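Local coordinates for NADH-rubredoxin oxidoreductase (Clostridium acetobutylicum, PDB 3KLJ), which catalyses the NADH-dependent reduction of rubredoxin through one bound FAD, passing electrons on toward the dioxygen-scavenging proteins of an obligate anaerobe, at residues 247-252 with 265-270; 251-256 with 281-286. All blocks are in the same frame, centred on the assembly; numbering follows the deposited sequence. Where two conformers were deposited one is given.

Interaction 1 of 2, residues 247-252 with 265-270; sequences ILVNDH and DVAEFY. With FAD (flavin-adenine dinucleotide), chain B.
Ile247 pairs with Ala267, and Leu248 with Glu268, in a short parallel ladder; Val266, just before it, adds a carbonyl and a methyl. Three backbone hydrogen bonds join strand 247-249 to 266-268: Ile247 N to Val266 O (2.7 Å), Glu268 N to Ile247 O (2.7 Å) and Val249 N to Glu268 O (3.0 Å). CG1 of Ile247 lies anti to its carbonyl carbon (chi1 -63°), and the CD1 beyond it meets Val266 CG2 at 3.7 Å, the two side chains slanting across each other. On the same face of the sheet as Ile247, CG2 of Val249 fits against Glu268 O at 3.7 Å, with Ala267 CB and Phe269 CB looser beside it. The Phe269 ring, its CG anti to the backbone N (chi1 176°), reaches toward the turn that follows the first strand: Val249 O comes to the ring edge in plane, 3.5 Å from CD1, and CE1 packs against CA of Asp251. Tyr298 meets the same ring edge-to-face. Leu248 and Glu268 occupy the other face, side by side and pointing the same way; Leu248 CD1 lies along the glutamate chain from CB to the carboxylate, nearest CD (3.7 Å). Glu268 OE2 also accepts from Gly246 N. Two residues before the second strand, Asp265 grips FAD twice: its N donates to phosphate O2P, and OD2 accepts from ribityl O3' at 2.8 Å, while OD1 is taken by Ser114 OG. Backbone pairing and apolar fill thus fix the ladder, and the loop entering it delivers a donor and a carboxylate oxygen as acceptor to the cofactor.

Interaction 2 of 2, residues 251-256 with 281-286; sequences DHMETS and NKQGEV
Met253 lays its thioether against Gln283, the two side chains crossing at about a right angle. SD sits 3.7 Å from Gln283 CG, and CE lies alongside the chain, 3.8 Å from both CG and NE2 of Gln283. Nearer the backbone, Met253 CG meets both Gln283 O, at 3.5 Å, and Val286 CG1, at 3.9 Å. A bend at chi2 (-58°) turns SD toward Gln283 CB and CG, while Gln283 stays extended beyond CG and offers the methionine a long flank. Val286 supplies the second bump: CG1, anti to the backbone N (chi1 166°), comes within 3.5 Å of Asp251 O and also lies against the carbonyl carbon of His252. No hydrogen bond joins the two segments. The contact thus seats the loop between strands 247-249 and 260-262 on helix 277-291, within the FAD-binding domain of this glutathione-reductase-type fold, where Ile277 N, at the start of that helix, is hydrogen-bonded to FAD. Farther out, polar bonds set the packing groups in place. Gln283 OE1 accepts from Gly264 N, which fixes the end of the chain that Met253 leans on, and the backbone of Met253 is bonded to that of Ala262. On the loop side, Asp251 OD2 pairs with Ser297 OG and His252 ND1 with Ala296 O, tying the turn to the chain beyond the helix.

Overall arrangement
Interactions 1 and 2 both use the 251-252 turn, sharing Asp251 and His252, and their centres lie 7 Å apart. Interaction 1 is partly buried and joins strand to strand through backbone hydrogen bonds; interaction 2 is a buried contact of loop with helix, has no hydrogen bond between its segments and rests on packing. Helix 277-291 is the next regular element after strand 267-269, so the 247-256 region is held by two successive elements. The contacts also meet directly: Phe269 CB lies 4.0 Å from Gln283 NE2, and Ile247 CG2 lies 3.7 Å from Thr255 CG2. Only interaction 1 includes a residue that binds FAD; in interaction 2 the side chain of Gln283 is about 7 Å from the bound FAD.

Interaction 1 of 2, residues 247-252 with 265-270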
loop_
_atom_site.group_PDB
_atom_site.type_symbol
_atom_site.label_atom_id
_atom_site.label_comp_id
_atom_site.label_asym_id
_atom_site.label_seq_id
_atom_site.Cartn_x
_atom_site.Cartn_y
_atom_site.Cartn_z
ATOM N N ILE A 247 6.190 -3.411 -12.687
ATOM C CA ILE A 247 6.057 -3.985 -14.029
ATOM C C ILE A 247 5.181 -3.036 -14.851
ATOM O O ILE A 247 4.076 -2.689 -14.438
ATOM C CB ILE A 247 5.448 -5.427 -14.012
ATOM C CG1 ILE A 247 6.369 -6.400 -13.264
ATOM C CG2 ILE A 247 5.182 -5.937 -15.442
ATOM C CD1 ILE A 247 5.753 -7.762 -12.981
ATOM N N LEU A 248 5.688 -2.623 -16.010
ATOM C CA LEU A 248 4.998 -1.647 -16.850
ATOM C C LEU A 248 3.794 -2.292 -17.535
ATOM O O LEU A 248 3.931 -3.356 -18.153
ATOM C CB LEU A 248 5.976 -1.054 -17.879
ATOM C CG LEU A 248 6.810 0.211 -17.561
ATOM C CD1 LEU A 248 7.102 0.487 -16.057
ATOM C CD2 LEU A 248 8.095 0.271 -18.378
ATOM N N VAL A 249 2.617 -1.663 -17.416
ATOM C CA VAL A 249 1.394 -2.183 -18.068
ATOM C C VAL A 249 0.636 -1.102 -18.816
ATOM O O VAL A 249 0.731 0.074 -18.462
ATOM C CB VAL A 249 0.418 -2.854 -17.064
ATOM C CG1 VAL A 249 1.036 -4.115 -16.488
ATOM C CG2 VAL A 249 0.005 -1.866 -15.969
ATOM N N ASN A 250 -0.085 -1.494 -19.869
ATOM C CA ASN A 250 -1.027 -0.580 -20.529
ATOM C C ASN A 250 -2.398 -0.622 -19.827
ATOM O O ASN A 250 -2.522 -1.195 -18.737
ATOM C CB ASN A 250 -1.080 -0.766 -22.068
ATOM C CG ASN A 250 -1.754 -2.086 -22.525
ATOM O OD1 ASN A 250 -1.776 -2.392 -23.722
ATOM N ND2 ASN A 250 -2.264 -2.857 -21.594
ATOM N N ASP A 251 -3.407 0.011 -20.424
ATOM C CA ASP A 251 -4.735 0.113 -19.806
ATOM C C ASP A 251 -5.463 -1.240 -19.781
ATOM O O ASP A 251 -6.398 -1.436 -18.990
ATOM C CB ASP A 251 -5.579 1.156 -20.545
ATOM C CG ASP A 251 -5.587 0.927 -22.043
ATOM O OD1 ASP A 251 -4.515 1.041 -22.662
ATOM O OD2 ASP A 251 -6.656 0.624 -22.596
ATOM N N HIS A 252 -5.019 -2.170 -20.631
ATOM C CA HIS A 252 -5.522 -3.553 -20.610
ATOM C C HIS A 252 -4.825 -4.442 -19.578
ATOM O O HIS A 252 -5.083 -5.640 -19.511
ATOM C CB HIS A 252 -5.373 -4.173 -22.002
ATOM C CG HIS A 252 -6.041 -3.383 -23.075
ATOM N ND1 HIS A 252 -7.405 -3.177 -23.106
ATOM C CD2 HIS A 252 -5.537 -2.747 -24.157
ATOM C CE1 HIS A 252 -7.711 -2.445 -24.164
ATOM N NE2 HIS A 252 -6.595 -2.171 -24.815
ATOM N N ASP A 265 -0.186 -4.030 -6.807
ATOM C CA ASP A 265 1.024 -3.432 -6.227
ATOM C C ASP A 265 2.296 -3.605 -7.059
ATOM O O ASP A 265 3.203 -2.775 -6.966
ATOM C CB ASP A 265 1.270 -3.997 -4.815
ATOM C CG ASP A 265 0.659 -3.153 -3.721
ATOM O OD1 ASP A 265 1.241 -3.114 -2.610
ATOM O OD2 ASP A 265 -0.399 -2.534 -3.949
ATOM N N VAL A 266 2.366 -4.683 -7.844
ATOM C CA VAL A 266 3.552 -4.978 -8.645
ATOM C C VAL A 266 3.609 -4.162 -9.958
ATOM O O VAL A 266 4.659 -4.095 -10.598
ATOM C CB VAL A 266 3.657 -6.494 -8.986
ATOM C CG1 VAL A 266 2.631 -6.892 -10.070
ATOM C CG2 VAL A 266 5.088 -6.860 -9.445
ATOM N N ALA A 267 2.488 -3.552 -10.333
ATOM C CA ALA A 267 2.309 -2.983 -11.660
ATOM C C ALA A 267 2.376 -1.460 -11.677
ATOM O O ALA A 267 1.887 -0.792 -10.767
ATOM C CB ALA A 267 0.984 -3.458 -12.255
ATOM N N GLU A 268 2.983 -0.929 -12.735
ATOM C CA GLU A 268 3.171 0.498 -12.897
ATOM C C GLU A 268 2.466 0.954 -14.182
ATOM O O GLU A 268 2.799 0.493 -15.286
ATOM C CB GLU A 268 4.672 0.807 -12.930
ATOM C CG GLU A 268 5.043 2.261 -13.217
ATOM C CD GLU A 268 6.544 2.534 -13.041
ATOM O OE1 GLU A 268 7.030 3.575 -13.553
ATOM O OE2 GLU A 268 7.236 1.722 -12.377
ATOM N N PHE A 269 1.511 1.866 -14.021
ATOM C CA PHE A 269 0.591 2.277 -15.093
ATOM C C PHE A 269 0.730 3.776 -15.290
ATOM O O PHE A 269 0.405 4.565 -14.388
ATOM C CB PHE A 269 -0.854 1.945 -14.692
ATOM C CG PHE A 269 -1.892 2.409 -15.685
ATOM C CD1 PHE A 269 -1.914 1.909 -16.991
ATOM C CD2 PHE A 269 -2.863 3.342 -15.311
ATOM C CE1 PHE A 269 -2.879 2.338 -17.905
ATOM C CE2 PHE A 269 -3.836 3.764 -16.203
ATOM C CZ PHE A 269 -3.849 3.254 -17.508
ATOM N N TYR A 270 1.221 4.173 -16.462
ATOM C CA TYR A 270 1.568 5.568 -16.711
ATOM C C TYR A 270 2.440 6.148 -15.593
ATOM O O TYR A 270 2.256 7.294 -15.181
ATOM C CB TYR A 270 0.316 6.419 -16.918
ATOM C CG TYR A 270 -0.261 6.289 -18.307
ATOM C CD1 TYR A 270 -1.429 5.574 -18.526
ATOM C CD2 TYR A 270 0.373 6.885 -19.408
ATOM C CE1 TYR A 270 -1.985 5.467 -19.807
ATOM C CE2 TYR A 270 -0.171 6.773 -20.695
ATOM C CZ TYR A 270 -1.346 6.062 -20.881
ATOM O OH TYR A 270 -1.888 5.934 -22.129
HETATM P PA FAD B . -0.308 -8.448 -2.201
HETATM O O1A FAD B . 1.076 -8.186 -1.669
HETATM O O2A FAD B . -1.391 -8.122 -1.201
HETATM O O5B FAD B . -0.425 -9.973 -2.659
HETATM C C5B FAD B . 0.568 -10.564 -3.477
HETATM C C4B FAD B . 0.737 -12.033 -3.086
HETATM O O4B FAD B . 1.644 -12.667 -3.986
HETATM C C3B FAD B . 1.339 -12.167 -1.690
HETATM O O3B FAD B . 0.542 -13.055 -0.923
HETATM C C2B FAD B . 2.732 -12.726 -1.911
HETATM O O2B FAD B . 3.115 -13.640 -0.907
HETATM C C1B FAD B . 2.589 -13.429 -3.254
HETATM N N9A FAD B . 3.858 -13.555 -3.994
HETATM C C8A FAD B . 4.900 -12.668 -4.026
HETATM N N7A FAD B . 5.868 -13.168 -4.830
HETATM C C5A FAD B . 5.460 -14.357 -5.318
HETATM C C6A FAD B . 6.064 -15.282 -6.171
HETATM N N6A FAD B . 7.367 -15.191 -6.440
HETATM N N1A FAD B . 5.381 -16.443 -6.488
HETATM C C2A FAD B . 4.122 -16.686 -5.972
HETATM N N3A FAD B . 3.536 -15.770 -5.119
HETATM C C4A FAD B . 4.195 -14.617 -4.799
HETATM N N1 FAD B . -3.908 -0.084 0.999
HETATM C C2 FAD B . -4.898 0.876 0.994
HETATM O O2 FAD B . -5.374 1.241 -0.067
HETATM N N3 FAD B . -5.376 1.407 2.174
HETATM C C4 FAD B . -4.852 0.990 3.375
HETATM O O4 FAD B . -5.291 1.496 4.411
HETATM C C4X FAD B . -3.835 0.025 3.397
HETATM N N5 FAD B . -3.295 -0.419 4.595
HETATM C C5X FAD B . -2.297 -1.375 4.608
HETATM C C6 FAD B . -1.753 -1.814 5.822
HETATM C C7 FAD B . -0.748 -2.795 5.818
HETATM C C7M FAD B . -0.161 -3.268 7.115
HETATM C C8 FAD B . -0.284 -3.319 4.611
HETATM C C8M FAD B . 0.799 -4.368 4.577
HETATM C C9 FAD B . -0.825 -2.874 3.411
HETATM C C9A FAD B . -1.834 -1.906 3.404
HETATM N N10 FAD B . -2.377 -1.470 2.196
HETATM C C10 FAD B . -3.372 -0.511 2.195
HETATM C "C1'" FAD B . -1.869 -2.017 0.904
HETATM C "C2'" FAD B . -2.748 -3.115 0.345
HETATM O "O2'" FAD B . -2.702 -4.215 1.231
HETATM C "C3'" FAD B . -2.182 -3.495 -1.008
HETATM O "O3'" FAD B . -2.338 -2.413 -1.908
HETATM C "C4'" FAD B . -2.847 -4.720 -1.614
HETATM O "O4'" FAD B . -2.752 -5.828 -0.728
HETATM C "C5'" FAD B . -2.120 -5.071 -2.905
HETATM O "O5'" FAD B . -2.621 -6.308 -3.343
HETATM P P FAD B . -1.764 -7.193 -4.349
HETATM O O1P FAD B . -2.562 -8.438 -4.700
HETATM O O2P FAD B . -1.316 -6.385 -5.542
HETATM O O3P FAD B . -0.416 -7.571 -3.546
#

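Interaction 2 of 2, residues 251-256 with 281-286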
loop_
_atom_site.group_PDB
_atom_site.type_symbol
_atom_site.label_atom_id
_atom_site.label_comp_id
_atom_site.label_asym_id
_atom_site.label_seq_id
_atom_site.Cartn_x
_atom_site.Cartn_y
_atom_site.Cartn_z
ATOM N N ASP A 251 -3.407 0.011 -20.424
ATOM C CA ASP A 251 -4.735 0.113 -19.806
ATOM C C ASP A 251 -5.463 -1.240 -19.781
ATOM O O ASP A 251 -6.398 -1.436 -18.990
ATOM C CB ASP A 251 -5.579 1.156 -20.545
ATOM C CG ASP A 251 -5.587 0.927 -22.043
ATOM O OD1 ASP A 251 -4.515 1.041 -22.662
ATOM O OD2 ASP A 251 -6.656 0.624 -22.596
ATOM N N HIS A 252 -5.019 -2.170 -20.631
ATOM C CA HIS A 252 -5.522 -3.553 -20.610
ATOM C C HIS A 252 -4.825 -4.442 -19.578
ATOM O O HIS A 252 -5.083 -5.640 -19.511
ATOM C CB HIS A 252 -5.373 -4.173 -22.002
ATOM C CG HIS A 252 -6.041 -3.383 -23.075
ATOM N ND1 HIS A 252 -7.405 -3.177 -23.106
ATOM C CD2 HIS A 252 -5.537 -2.747 -24.157
ATOM C CE1 HIS A 252 -7.711 -2.445 -24.164
ATOM N NE2 HIS A 252 -6.595 -2.171 -24.815
ATOM N N MET A 253 -3.927 -3.848 -18.794
ATOM C CA MET A 253 -3.040 -4.561 -17.861
ATOM C C MET A 253 -2.035 -5.515 -18.539
ATOM O O MET A 253 -1.496 -6.414 -17.902
ATOM C CB MET A 253 -3.834 -5.258 -16.739
ATOM C CG MET A 253 -4.492 -4.300 -15.749
ATOM S SD MET A 253 -3.281 -3.228 -14.948
ATOM C CE MET A 253 -3.719 -1.587 -15.569
ATOM N N GLU A 254 -1.780 -5.296 -19.827
ATOM C CA GLU A 254 -0.798 -6.083 -20.589
ATOM C C GLU A 254 0.619 -5.565 -20.370
ATOM O O GLU A 254 0.849 -4.356 -20.414
ATOM C CB GLU A 254 -1.114 -6.003 -22.076
ATOM C CG GLU A 254 -2.474 -6.566 -22.446
ATOM C CD GLU A 254 -2.839 -6.327 -23.892
ATOM O OE1 GLU A 254 -2.631 -5.199 -24.402
ATOM O OE2 GLU A 254 -3.349 -7.276 -24.519
ATOM N N THR A 255 1.566 -6.478 -20.147
ATOM C CA THR A 255 2.975 -6.117 -19.997
ATOM C C THR A 255 3.609 -5.949 -21.392
ATOM O O THR A 255 2.915 -6.010 -22.410
ATOM C CB THR A 255 3.767 -7.212 -19.225
ATOM O OG1 THR A 255 3.954 -8.354 -20.079
ATOM C CG2 THR A 255 3.031 -7.638 -17.940
ATOM N N SER A 256 4.927 -5.741 -21.402
ATOM C CA SER A 256 5.755 -5.678 -22.614
ATOM C C SER A 256 5.686 -6.933 -23.460
ATOM O O SER A 256 6.013 -6.917 -24.639
ATOM C CB SER A 256 7.216 -5.520 -22.208
ATOM O OG SER A 256 7.622 -4.193 -22.360
ATOM N N ASN A 281 -7.722 -4.387 -6.611
ATOM C CA ASN A 281 -9.003 -4.975 -6.983
ATOM C C ASN A 281 -9.365 -4.672 -8.437
ATOM O O ASN A 281 -9.724 -5.574 -9.197
ATOM C CB ASN A 281 -10.108 -4.465 -6.056
ATOM C CG ASN A 281 -9.943 -4.950 -4.631
ATOM O OD1 ASN A 281 -10.275 -4.239 -3.677
ATOM N ND2 ASN A 281 -9.421 -6.164 -4.478
ATOM N N LYS A 282 -9.258 -3.400 -8.825
ATOM C CA LYS A 282 -9.709 -2.973 -10.145
ATOM C C LYS A 282 -8.735 -3.379 -11.257
ATOM O O LYS A 282 -9.161 -3.786 -12.344
ATOM C CB LYS A 282 -9.946 -1.463 -10.153
ATOM C CG LYS A 282 -11.349 -1.040 -10.584
ATOM C CD LYS A 282 -11.384 -0.629 -12.071
ATOM C CE LYS A 282 -12.258 -1.546 -12.926
ATOM N NZ LYS A 282 -11.783 -2.962 -12.925
ATOM N N GLN A 283 -7.433 -3.279 -10.995
ATOM C CA GLN A 283 -6.461 -3.775 -11.980
ATOM C C GLN A 283 -6.510 -5.299 -12.106
ATOM O O GLN A 283 -6.419 -5.826 -13.208
ATOM C CB GLN A 283 -5.039 -3.291 -11.702
ATOM C CG GLN A 283 -4.843 -1.785 -11.947
ATOM C CD GLN A 283 -3.428 -1.325 -11.651
ATOM O OE1 GLN A 283 -2.658 -2.029 -10.987
ATOM N NE2 GLN A 283 -3.085 -0.116 -12.116
ATOM N N GLY A 284 -6.644 -6.002 -10.984
ATOM C CA GLY A 284 -6.811 -7.462 -11.019
ATOM C C GLY A 284 -7.992 -7.879 -11.885
ATOM O O GLY A 284 -7.876 -8.770 -12.729
ATOM N N GLU A 285 -9.129 -7.219 -11.677
ATOM C CA GLU A 285 -10.318 -7.425 -12.496
ATOM C C GLU A 285 -10.059 -7.224 -14.011
ATOM O O GLU A 285 -10.398 -8.087 -14.822
ATOM C CB GLU A 285 -11.445 -6.513 -12.014
ATOM C CG GLU A 285 -12.698 -6.595 -12.874
ATOM C CD GLU A 285 -13.781 -5.613 -12.472
ATOM O OE1 GLU A 285 -13.510 -4.634 -11.737
ATOM O OE2 GLU A 285 -14.924 -5.828 -12.910
ATOM N N VAL A 286 -9.461 -6.096 -14.387
ATOM C CA VAL A 286 -9.181 -5.809 -15.811
ATOM C C VAL A 286 -8.258 -6.879 -16.436
ATOM O O VAL A 286 -8.503 -7.338 -17.555
ATOM C CB VAL A 286 -8.657 -4.359 -16.017
ATOM C CG1 VAL A 286 -8.050 -4.157 -17.427
ATOM C CG2 VAL A 286 -9.780 -3.351 -15.790
#